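Local atomic coordinates of conjugal transfer protein-like C-terminal domain-containing protein (PDB entry 4EC6), a protein that is of unknown function but, as the plasmid-encoded transfer protein TraM with a VirB8-like domain, probably takes part in type IV secretion during conjugation. Residues Ser80-Tyr85 with Val90-Trp95; Leu98-Lys103 with Pro153-Phe158; Ile136-Glu141 with Phe147-Gln152. All coordinates share one frame; numbering follows the deposited sequence.

Contact 1: residues Ser80-Tyr85 with Val90-Trp95; sequences SSLRTY and VDISDW
R83 lays its guanidinium against I92 while NH1 is held, weakly, by two backbone carbonyls of the connecting loop, V86 O and S87 O. One face of the flat group is covered by I92 CD1, 3.4 Å above the plane and displaced toward its rim. The nearest approach is R83 NH2 to I92 CG1 at 3.3 Å. V90 O lies near the guanidinium plane, at its edge, but 4.0 Å from R83 NH2. CG of R83 stands opposite the backbone N (chi1 -178°), and bends further along bring the end of the chain round to I92. The preceding residue, L82, is buried: its CD1 passes I92 CD1 at 3.9 Å, while CD2 meets the edge of the W95 indole at CE3, 4.1 Å away. W95 is also packed from within its own segment, because I92 CG2 sits 3.5 Å above the indole plane, over the ring centre. The I92-W95 type I turn brings the two together. W95 then continues onto Q152 and P153 of strand 147-157. The contact is thus apolar in its buried part, while at its partly exposed rim the R83 guanidinium lies over an aliphatic chain and makes weak polar bonds to the connecting loop.

Contact 2: residues Leu98-Lys103 with Pro153-Phe158; sequences LGKTLK and PKLTDF
L155 alone carries the 153-158 half of this contact, meeting L98 and K100, and the segment that delivers it begins at P153. The proline packs on F64 and Y68 of helix 54-68. With K154 the chain is again in strand conformation, and L155 comes next. Here the side chain turns toward the loop that leads into strand 101-112, and one methyl does the touching: L155 CD2 lies 4.2 Å from L98 CD1 and 4.1 Å from K100 NZ. K100 and L155 reach toward each other end to end. The lysine chain, with CG on the side away from its carbonyl carbon (chi1 -60°) and a bend at chi3 (113°), brings its ammonium beside a methyl that can offer it no polar bond. The backbones stay well apart, with 10.8 Å between the CA atoms of L98 and L155, and the surface buried between the segments is small, 82 Å² with both sides summed. The segments belong to an NTF2-like fold, in which helices cover a curved antiparallel sheet; strands 101-112 and 147-157 are its two outermost strands within the chain, and L155 of the last strand meets L98 of the loop before the first. F69 also touches L155. Beyond L155 the strand continues through T156 to D157, where OD1 forms a salt bridge with K132 NZ.

Contact 3: residues Ile136-Glu141 with Phe147-Gln152; sequences ITFEVE and FLVTTQ
F138 and V149 form the apolar centre, the valine CG2 lying obliquely against the phenylalanine ring, 3.8 Å from CE1. With its chi1 of 59°, F138 carries the ring between its own backbone N and carbonyl carbon, crossing the valine at about a right angle. V140 shares this side of the sheet: it is the non-hydrogen-bonded partner of V149, and its CG1 reaches F147 CD1 at 4.2 Å. Helix 54-68 covers the group, I57 touching V140 and F64 touching both F138 and V149. Around this packing, E141 and L148 make two reciprocal N-H to O bonds of 2.8 Å, N to O, and T150 N gives a third to E139 O, approaching from above the carbonyl plane. At T151 a side chain takes over: E139 N donates to T151 OG1 at 2.9 Å and 165°. Outermost, the carboxylates of E139 and E141 lie against threonine methyls, with E141 CD 3.5 Å from T150 CG2. The whole is an antiparallel beta hairpin between strands 131-142 and 147-157, the latter interrupted after V149, at the edge of the sheet in the NTF2-like C-terminal domain of this membrane protein, a domain whose structure resembles VirB8 proteins.

How the contacts relate
From the N terminus, contact 1 closes first: the chain leaves helix 75-82, turns within a few residues and folds back as 90-95. Contact 2 opens shortly afterwards at 98-103 and shuts only at 153-158, enclosing nearly the whole sheet. Contact 3 is nested inside that long loop as the last hairpin. Contacts 2 and 3 share strand 147-157 and both reach the same sheet, beside strand 131-142. Contact 1 adjoins contact 3 through a probable hydrogen bond between Y85 O and V149 N, and touches contact 2 through the segment 90-95. Together they join the helix-and-loop layer to one edge of the sheet and reach the loop leading into the other edge strand.

Contact 1: residues Ser80-Tyr85 with Val90-Trp95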
loop_
_atom_site.group_PDB
_atom_site.type_symbol
_atom_site.label_atom_id
_atom_site.label_comp_id
_atom_site.label_asym_id
_atom_site.label_seq_id
_atom_site.Cartn_x
_atom_site.Cartn_y
_atom_site.Cartn_z
ATOM N N SER A 80 17.812 -9.911 -17.338
ATOM C CA SER A 80 18.498 -10.500 -16.177
ATOM C C SER A 80 17.935 -10.031 -14.890
ATOM O O SER A 80 17.856 -10.789 -13.957
ATOM C CB SER A 80 19.964 -10.126 -16.161
ATOM O OG SER A 80 20.549 -10.728 -17.258
ATOM N N SER A 81 17.606 -8.750 -14.815
ATOM C CA SER A 81 17.154 -8.185 -13.562
ATOM C C SER A 81 15.752 -8.676 -13.191
ATOM O O SER A 81 15.363 -8.521 -12.071
ATOM C CB SER A 81 17.218 -6.648 -13.599
ATOM O OG SER A 81 18.478 -6.232 -14.084
ATOM N N LEU A 82 15.005 -9.236 -14.140
ATOM C CA LEU A 82 13.732 -9.810 -13.797
ATOM C C LEU A 82 13.683 -11.339 -13.797
ATOM O O LEU A 82 12.687 -11.932 -13.387
ATOM C CB LEU A 82 12.596 -9.180 -14.612
ATOM C CG LEU A 82 12.526 -9.334 -16.093
ATOM C CD1 LEU A 82 12.310 -10.799 -16.448
ATOM C CD2 LEU A 82 11.370 -8.452 -16.552
ATOM N N ARG A 83 14.789 -11.963 -14.187
ATOM C CA ARG A 83 14.917 -13.417 -14.315
ATOM C C ARG A 83 14.439 -14.214 -13.111
ATOM O O ARG A 83 13.707 -15.180 -13.294
ATOM C CB ARG A 83 16.346 -13.804 -14.746
ATOM C CG ARG A 83 16.652 -15.289 -14.967
ATOM C CD ARG A 83 15.389 -16.152 -15.095
ATOM N NE ARG A 83 15.085 -16.460 -16.469
ATOM C CZ ARG A 83 13.920 -16.875 -16.950
ATOM N NH1 ARG A 83 12.827 -17.036 -16.204
ATOM N NH2 ARG A 83 13.876 -17.128 -18.253
ATOM N N THR A 84 14.832 -13.812 -11.894
ATOM C CA THR A 84 14.509 -14.568 -10.680
ATOM C C THR A 84 13.061 -14.555 -10.347
ATOM O O THR A 84 12.632 -15.446 -9.681
ATOM C CB THR A 84 15.238 -14.087 -9.418
ATOM O OG1 THR A 84 15.038 -12.667 -9.247
ATOM C CG2 THR A 84 16.726 -14.388 -9.502
ATOM N N TYR A 85 12.329 -13.519 -10.777
ATOM C CA TYR A 85 10.872 -13.427 -10.582
ATOM C C TYR A 85 10.066 -14.279 -11.516
ATOM O O TYR A 85 8.945 -14.652 -11.186
ATOM C CB TYR A 85 10.383 -12.011 -10.762
ATOM C CG TYR A 85 10.933 -11.106 -9.747
ATOM C CD1 TYR A 85 10.368 -11.052 -8.480
ATOM C CD2 TYR A 85 12.030 -10.313 -10.025
ATOM C CE1 TYR A 85 10.870 -10.225 -7.507
ATOM C CE2 TYR A 85 12.562 -9.509 -9.033
ATOM C CZ TYR A 85 11.963 -9.479 -7.780
ATOM O OH TYR A 85 12.465 -8.659 -6.785
ATOM N N VAL A 90 8.641 -19.811 -18.700
ATOM C CA VAL A 90 8.139 -18.742 -19.531
ATOM C C VAL A 90 9.270 -18.273 -20.437
ATOM O O VAL A 90 10.413 -18.154 -19.958
ATOM C CB VAL A 90 7.683 -17.556 -18.665
ATOM C CG1 VAL A 90 7.351 -16.349 -19.538
ATOM C CG2 VAL A 90 6.506 -17.977 -17.763
ATOM N N ASP A 91 8.962 -18.028 -21.720
ATOM C CA ASP A 91 9.958 -17.548 -22.677
ATOM C C ASP A 91 10.069 -16.036 -22.464
ATOM O O ASP A 91 9.132 -15.310 -22.751
ATOM C CB ASP A 91 9.573 -17.939 -24.133
ATOM C CG ASP A 91 10.524 -17.298 -25.253
ATOM O OD1 ASP A 91 11.414 -16.497 -24.959
ATOM O OD2 ASP A 91 10.363 -17.589 -26.471
ATOM N N ILE A 92 11.185 -15.588 -21.897
ATOM C CA ILE A 92 11.383 -14.149 -21.675
ATOM C C ILE A 92 12.427 -13.602 -22.627
ATOM O O ILE A 92 12.824 -12.442 -22.524
ATOM C CB ILE A 92 11.769 -13.737 -20.216
ATOM C CG1 ILE A 92 13.113 -14.334 -19.820
ATOM C CG2 ILE A 92 10.685 -14.107 -19.215
ATOM C CD1 ILE A 92 13.755 -13.645 -18.626
ATOM N N SER A 93 12.868 -14.427 -23.565
ATOM C CA SER A 93 13.916 -13.999 -24.539
ATOM C C SER A 93 13.551 -12.739 -25.377
ATOM O O SER A 93 14.433 -11.976 -25.764
ATOM C CB SER A 93 14.259 -15.150 -25.475
ATOM O OG SER A 93 13.121 -15.441 -26.295
ATOM N N ASP A 94 12.262 -12.519 -25.638
ATOM C CA ASP A 94 11.812 -11.299 -26.361
ATOM C C ASP A 94 11.241 -10.111 -25.509
ATOM O O ASP A 94 10.775 -9.139 -26.070
ATOM C CB ASP A 94 10.859 -11.657 -27.530
ATOM C CG ASP A 94 11.517 -12.637 -28.542
ATOM O OD1 ASP A 94 10.872 -13.642 -28.939
ATOM O OD2 ASP A 94 12.705 -12.435 -28.938
ATOM N N TRP A 95 11.284 -10.171 -24.180
ATOM C CA TRP A 95 10.741 -9.084 -23.379
ATOM C C TRP A 95 11.710 -7.956 -23.456
ATOM O O TRP A 95 12.875 -8.169 -23.232
ATOM C CB TRP A 95 10.559 -9.510 -21.931
ATOM C CG TRP A 95 9.489 -10.563 -21.710
ATOM C CD1 TRP A 95 8.857 -11.361 -22.661
ATOM C CD2 TRP A 95 8.928 -11.002 -20.443
ATOM N NE1 TRP A 95 7.966 -12.182 -22.076
ATOM C CE2 TRP A 95 7.963 -12.026 -20.759
ATOM C CE3 TRP A 95 9.126 -10.653 -19.112
ATOM C CZ2 TRP A 95 7.239 -12.675 -19.784
ATOM C CZ3 TRP A 95 8.380 -11.315 -18.134
ATOM C CH2 TRP A 95 7.469 -12.304 -18.468
#

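Contact 2: residues Leu98-Lys103 with Pro153-Phe158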
loop_
_atom_site.group_PDB
_atom_site.type_symbol
_atom_site.label_atom_id
_atom_site.label_comp_id
_atom_site.label_asym_id
_atom_site.label_seq_id
_atom_site.Cartn_x
_atom_site.Cartn_y
_atom_site.Cartn_z
ATOM N N LEU A 98 9.494 -1.517 -21.703
ATOM C CA LEU A 98 8.265 -1.142 -22.381
ATOM C C LEU A 98 8.185 0.355 -22.652
ATOM O O LEU A 98 7.227 0.783 -23.265
ATOM C CB LEU A 98 7.053 -1.579 -21.550
ATOM C CG LEU A 98 6.870 -3.047 -21.193
ATOM C CD1 LEU A 98 5.687 -3.201 -20.262
ATOM C CD2 LEU A 98 6.597 -3.834 -22.458
ATOM N N GLY A 99 9.166 1.139 -22.199
ATOM C CA GLY A 99 9.156 2.596 -22.384
ATOM C C GLY A 99 8.073 3.369 -21.611
ATOM O O GLY A 99 7.655 4.452 -22.026
ATOM N N LYS A 100 7.619 2.795 -20.493
ATOM C CA LYS A 100 6.525 3.314 -19.682
ATOM C C LYS A 100 7.020 3.492 -18.271
ATOM O O LYS A 100 7.764 2.693 -17.795
ATOM C CB LYS A 100 5.370 2.348 -19.739
ATOM C CG LYS A 100 4.899 2.185 -21.176
ATOM C CD LYS A 100 3.947 1.033 -21.382
ATOM C CE LYS A 100 2.561 1.518 -21.747
ATOM N NZ LYS A 100 1.916 0.497 -22.609
ATOM N N THR A 101 6.634 4.583 -17.636
ATOM C CA THR A 101 7.078 4.938 -16.310
ATOM C C THR A 101 5.979 4.676 -15.277
ATOM O O THR A 101 4.818 5.060 -15.420
ATOM C CB THR A 101 7.417 6.417 -16.278
ATOM O OG1 THR A 101 8.382 6.685 -17.309
ATOM C CG2 THR A 101 7.941 6.827 -14.898
ATOM N N LEU A 102 6.353 4.022 -14.210
ATOM C CA LEU A 102 5.373 3.493 -13.320
ATOM C C LEU A 102 5.232 4.537 -12.226
ATOM O O LEU A 102 6.188 4.785 -11.497
ATOM C CB LEU A 102 5.906 2.162 -12.791
ATOM C CG LEU A 102 4.994 1.223 -12.060
ATOM C CD1 LEU A 102 3.872 0.706 -12.949
ATOM C CD2 LEU A 102 5.880 0.095 -11.551
ATOM N N LYS A 103 4.064 5.171 -12.135
ATOM C CA LYS A 103 3.862 6.253 -11.138
ATOM C C LYS A 103 3.245 5.745 -9.856
ATOM O O LYS A 103 3.458 6.337 -8.805
ATOM C CB LYS A 103 2.965 7.382 -11.652
ATOM C CG LYS A 103 3.348 7.994 -12.988
ATOM C CD LYS A 103 4.786 8.509 -13.031
ATOM C CE LYS A 103 4.982 9.697 -12.102
ATOM N NZ LYS A 103 6.366 9.622 -11.539
ATOM N N PRO A 153 2.748 -10.709 -18.446
ATOM C CA PRO A 153 1.685 -9.819 -17.950
ATOM C C PRO A 153 0.862 -9.201 -19.084
ATOM O O PRO A 153 1.437 -8.831 -20.094
ATOM C CB PRO A 153 2.476 -8.739 -17.214
ATOM C CG PRO A 153 3.718 -9.405 -16.780
ATOM C CD PRO A 153 4.072 -10.310 -17.917
ATOM N N LYS A 154 -0.464 -9.151 -18.940
ATOM C CA LYS A 154 -1.358 -8.373 -19.844
ATOM C C LYS A 154 -1.666 -6.990 -19.283
ATOM O O LYS A 154 -2.116 -6.806 -18.141
ATOM C CB LYS A 154 -2.710 -9.060 -20.143
ATOM C CG LYS A 154 -2.676 -10.481 -20.720
ATOM C CD LYS A 154 -1.337 -10.723 -21.428
ATOM C CE LYS A 154 -1.300 -11.974 -22.310
ATOM N NZ LYS A 154 -0.188 -11.773 -23.295
ATOM N N LEU A 155 -1.421 -6.001 -20.107
ATOM C CA LEU A 155 -1.652 -4.633 -19.747
ATOM C C LEU A 155 -2.887 -4.191 -20.529
ATOM O O LEU A 155 -2.944 -4.425 -21.698
ATOM C CB LEU A 155 -0.426 -3.864 -20.180
ATOM C CG LEU A 155 0.080 -2.656 -19.469
ATOM C CD1 LEU A 155 -0.096 -2.803 -17.950
ATOM C CD2 LEU A 155 1.534 -2.557 -19.903
ATOM N N THR A 156 -3.893 -3.581 -19.896
ATOM C CA THR A 156 -5.084 -3.159 -20.621
ATOM C C THR A 156 -5.560 -1.852 -20.063
ATOM O O THR A 156 -5.304 -1.547 -18.909
ATOM C CB THR A 156 -6.241 -4.161 -20.458
ATOM O OG1 THR A 156 -6.485 -4.388 -19.067
ATOM C CG2 THR A 156 -5.935 -5.499 -21.134
ATOM N N ASP A 157 -6.287 -1.080 -20.871
ATOM C CA ASP A 157 -6.843 0.204 -20.417
ATOM C C ASP A 157 -7.933 -0.053 -19.382
ATOM O O ASP A 157 -8.551 -1.089 -19.395
ATOM C CB ASP A 157 -7.421 0.960 -21.599
ATOM C CG ASP A 157 -6.353 1.632 -22.469
ATOM O OD1 ASP A 157 -5.116 1.476 -22.231
ATOM O OD2 ASP A 157 -6.788 2.324 -23.420
ATOM N N PHE A 158 -8.153 0.875 -18.469
ATOM C CA PHE A 158 -9.030 0.627 -17.368
ATOM C C PHE A 158 -9.716 1.909 -16.946
ATOM O O PHE A 158 -9.141 2.991 -17.033
ATOM C CB PHE A 158 -8.250 0.042 -16.150
ATOM C CG PHE A 158 -9.107 -0.100 -14.908
ATOM C CD1 PHE A 158 -9.844 -1.277 -14.658
ATOM C CD2 PHE A 158 -9.241 0.970 -14.008
ATOM C CE1 PHE A 158 -10.664 -1.385 -13.527
ATOM C CE2 PHE A 158 -10.048 0.849 -12.872
ATOM C CZ PHE A 158 -10.760 -0.340 -12.633
#

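Contact 3: residues Ile136-Glu141 with Phe147-Gln152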
loop_
_atom_site.group_PDB
_atom_site.type_symbol
_atom_site.label_atom_id
_atom_site.label_comp_id
_atom_site.label_asym_id
_atom_site.label_seq_id
_atom_site.Cartn_x
_atom_site.Cartn_y
_atom_site.Cartn_z
ATOM N N ILE A 136 -2.992 -4.376 -14.979
ATOM C CA ILE A 136 -2.064 -5.410 -15.347
ATOM C C ILE A 136 -2.447 -6.709 -14.622
ATOM O O ILE A 136 -2.724 -6.699 -13.432
ATOM C CB ILE A 136 -0.616 -4.991 -15.052
ATOM C CG1 ILE A 136 0.309 -5.905 -15.817
ATOM C CG2 ILE A 136 -0.306 -4.969 -13.555
ATOM C CD1 ILE A 136 1.729 -5.427 -15.825
ATOM N N THR A 137 -2.477 -7.795 -15.400
ATOM C CA THR A 137 -2.850 -9.130 -14.977
ATOM C C THR A 137 -1.690 -10.099 -15.341
ATOM O O THR A 137 -1.065 -9.996 -16.389
ATOM C CB THR A 137 -4.123 -9.528 -15.729
ATOM O OG1 THR A 137 -5.013 -8.427 -15.672
ATOM C CG2 THR A 137 -4.837 -10.717 -15.108
ATOM N N PHE A 138 -1.374 -11.007 -14.439
ATOM C CA PHE A 138 -0.426 -12.063 -14.700
ATOM C C PHE A 138 -0.628 -13.182 -13.670
ATOM O O PHE A 138 -1.218 -12.972 -12.617
ATOM C CB PHE A 138 0.994 -11.539 -14.707
ATOM C CG PHE A 138 1.437 -10.880 -13.431
ATOM C CD1 PHE A 138 2.092 -11.622 -12.436
ATOM C CD2 PHE A 138 1.288 -9.498 -13.240
ATOM C CE1 PHE A 138 2.539 -11.013 -11.275
ATOM C CE2 PHE A 138 1.754 -8.889 -12.062
ATOM C CZ PHE A 138 2.374 -9.635 -11.080
ATOM N N GLU A 139 -0.167 -14.377 -13.967
ATOM C CA GLU A 139 -0.281 -15.457 -12.966
ATOM C C GLU A 139 0.993 -15.720 -12.177
ATOM O O GLU A 139 2.070 -15.360 -12.593
ATOM C CB GLU A 139 -0.843 -16.706 -13.601
ATOM C CG GLU A 139 -2.119 -16.344 -14.283
ATOM C CD GLU A 139 -2.690 -17.482 -15.083
ATOM O OE1 GLU A 139 -2.310 -18.667 -14.809
ATOM O OE2 GLU A 139 -3.515 -17.172 -15.994
ATOM N N VAL A 140 0.846 -16.379 -11.053
ATOM C CA VAL A 140 1.901 -16.501 -10.042
ATOM C C VAL A 140 1.706 -17.864 -9.403
ATOM O O VAL A 140 0.588 -18.277 -9.243
ATOM C CB VAL A 140 1.703 -15.398 -8.998
ATOM C CG1 VAL A 140 2.370 -15.714 -7.679
ATOM C CG2 VAL A 140 2.287 -14.124 -9.553
ATOM N N GLU A 141 2.777 -18.594 -9.127
ATOM C CA GLU A 141 2.686 -19.920 -8.516
ATOM C C GLU A 141 3.645 -20.002 -7.356
ATOM O O GLU A 141 4.697 -19.351 -7.359
ATOM C CB GLU A 141 2.938 -21.028 -9.523
ATOM C CG GLU A 141 1.804 -21.198 -10.527
ATOM C CD GLU A 141 2.180 -22.136 -11.681
ATOM O OE1 GLU A 141 3.133 -22.945 -11.527
ATOM O OE2 GLU A 141 1.543 -22.042 -12.767
ATOM N N PHE A 147 7.739 -17.627 -4.693
ATOM C CA PHE A 147 6.778 -17.400 -5.795
ATOM C C PHE A 147 7.460 -17.238 -7.124
ATOM O O PHE A 147 8.603 -16.804 -7.177
ATOM C CB PHE A 147 5.972 -16.145 -5.534
ATOM C CG PHE A 147 5.278 -16.154 -4.220
ATOM C CD1 PHE A 147 4.100 -16.850 -4.061
ATOM C CD2 PHE A 147 5.826 -15.472 -3.127
ATOM C CE1 PHE A 147 3.456 -16.865 -2.838
ATOM C CE2 PHE A 147 5.200 -15.492 -1.886
ATOM C CZ PHE A 147 4.010 -16.190 -1.739
ATOM N N LEU A 148 6.758 -17.587 -8.199
ATOM C CA LEU A 148 7.236 -17.253 -9.526
ATOM C C LEU A 148 6.063 -16.770 -10.402
ATOM O O LEU A 148 4.933 -17.260 -10.242
ATOM C CB LEU A 148 7.924 -18.434 -10.155
ATOM C CG LEU A 148 9.275 -18.921 -9.621
ATOM C CD1 LEU A 148 9.585 -20.344 -10.061
ATOM C CD2 LEU A 148 10.372 -17.970 -10.062
ATOM N N VAL A 149 6.324 -15.775 -11.263
ATOM C CA VAL A 149 5.395 -15.369 -12.309
ATOM C C VAL A 149 5.383 -16.469 -13.400
ATOM O O VAL A 149 6.448 -16.961 -13.776
ATOM C CB VAL A 149 5.837 -14.021 -12.956
ATOM C CG1 VAL A 149 5.007 -13.694 -14.178
ATOM C CG2 VAL A 149 5.799 -12.877 -11.950
ATOM N N THR A 150 4.212 -16.823 -13.928
ATOM C CA THR A 150 4.119 -17.892 -14.881
ATOM C C THR A 150 3.408 -17.542 -16.191
ATOM O O THR A 150 3.171 -18.414 -17.007
ATOM C CB THR A 150 3.392 -19.115 -14.270
ATOM O OG1 THR A 150 2.075 -18.728 -13.829
ATOM C CG2 THR A 150 4.137 -19.676 -13.108
ATOM N N THR A 151 2.983 -16.304 -16.391
ATOM C CA THR A 151 2.482 -15.885 -17.713
ATOM C C THR A 151 3.097 -14.528 -18.033
ATOM O O THR A 151 3.623 -13.855 -17.152
ATOM C CB THR A 151 0.975 -15.721 -17.745
ATOM O OG1 THR A 151 0.602 -14.812 -16.704
ATOM C CG2 THR A 151 0.284 -17.023 -17.535
ATOM N N GLN A 152 3.053 -14.120 -19.287
ATOM C CA GLN A 152 3.540 -12.790 -19.601
ATOM C C GLN A 152 2.429 -11.800 -19.177
ATOM O O GLN A 152 1.299 -12.059 -19.459
ATOM C CB GLN A 152 3.836 -12.682 -21.081
ATOM C CG GLN A 152 4.221 -11.252 -21.403
ATOM C CD GLN A 152 4.587 -11.061 -22.822
ATOM O OE1 GLN A 152 3.959 -11.630 -23.698
ATOM N NE2 GLN A 152 5.612 -10.251 -23.074
#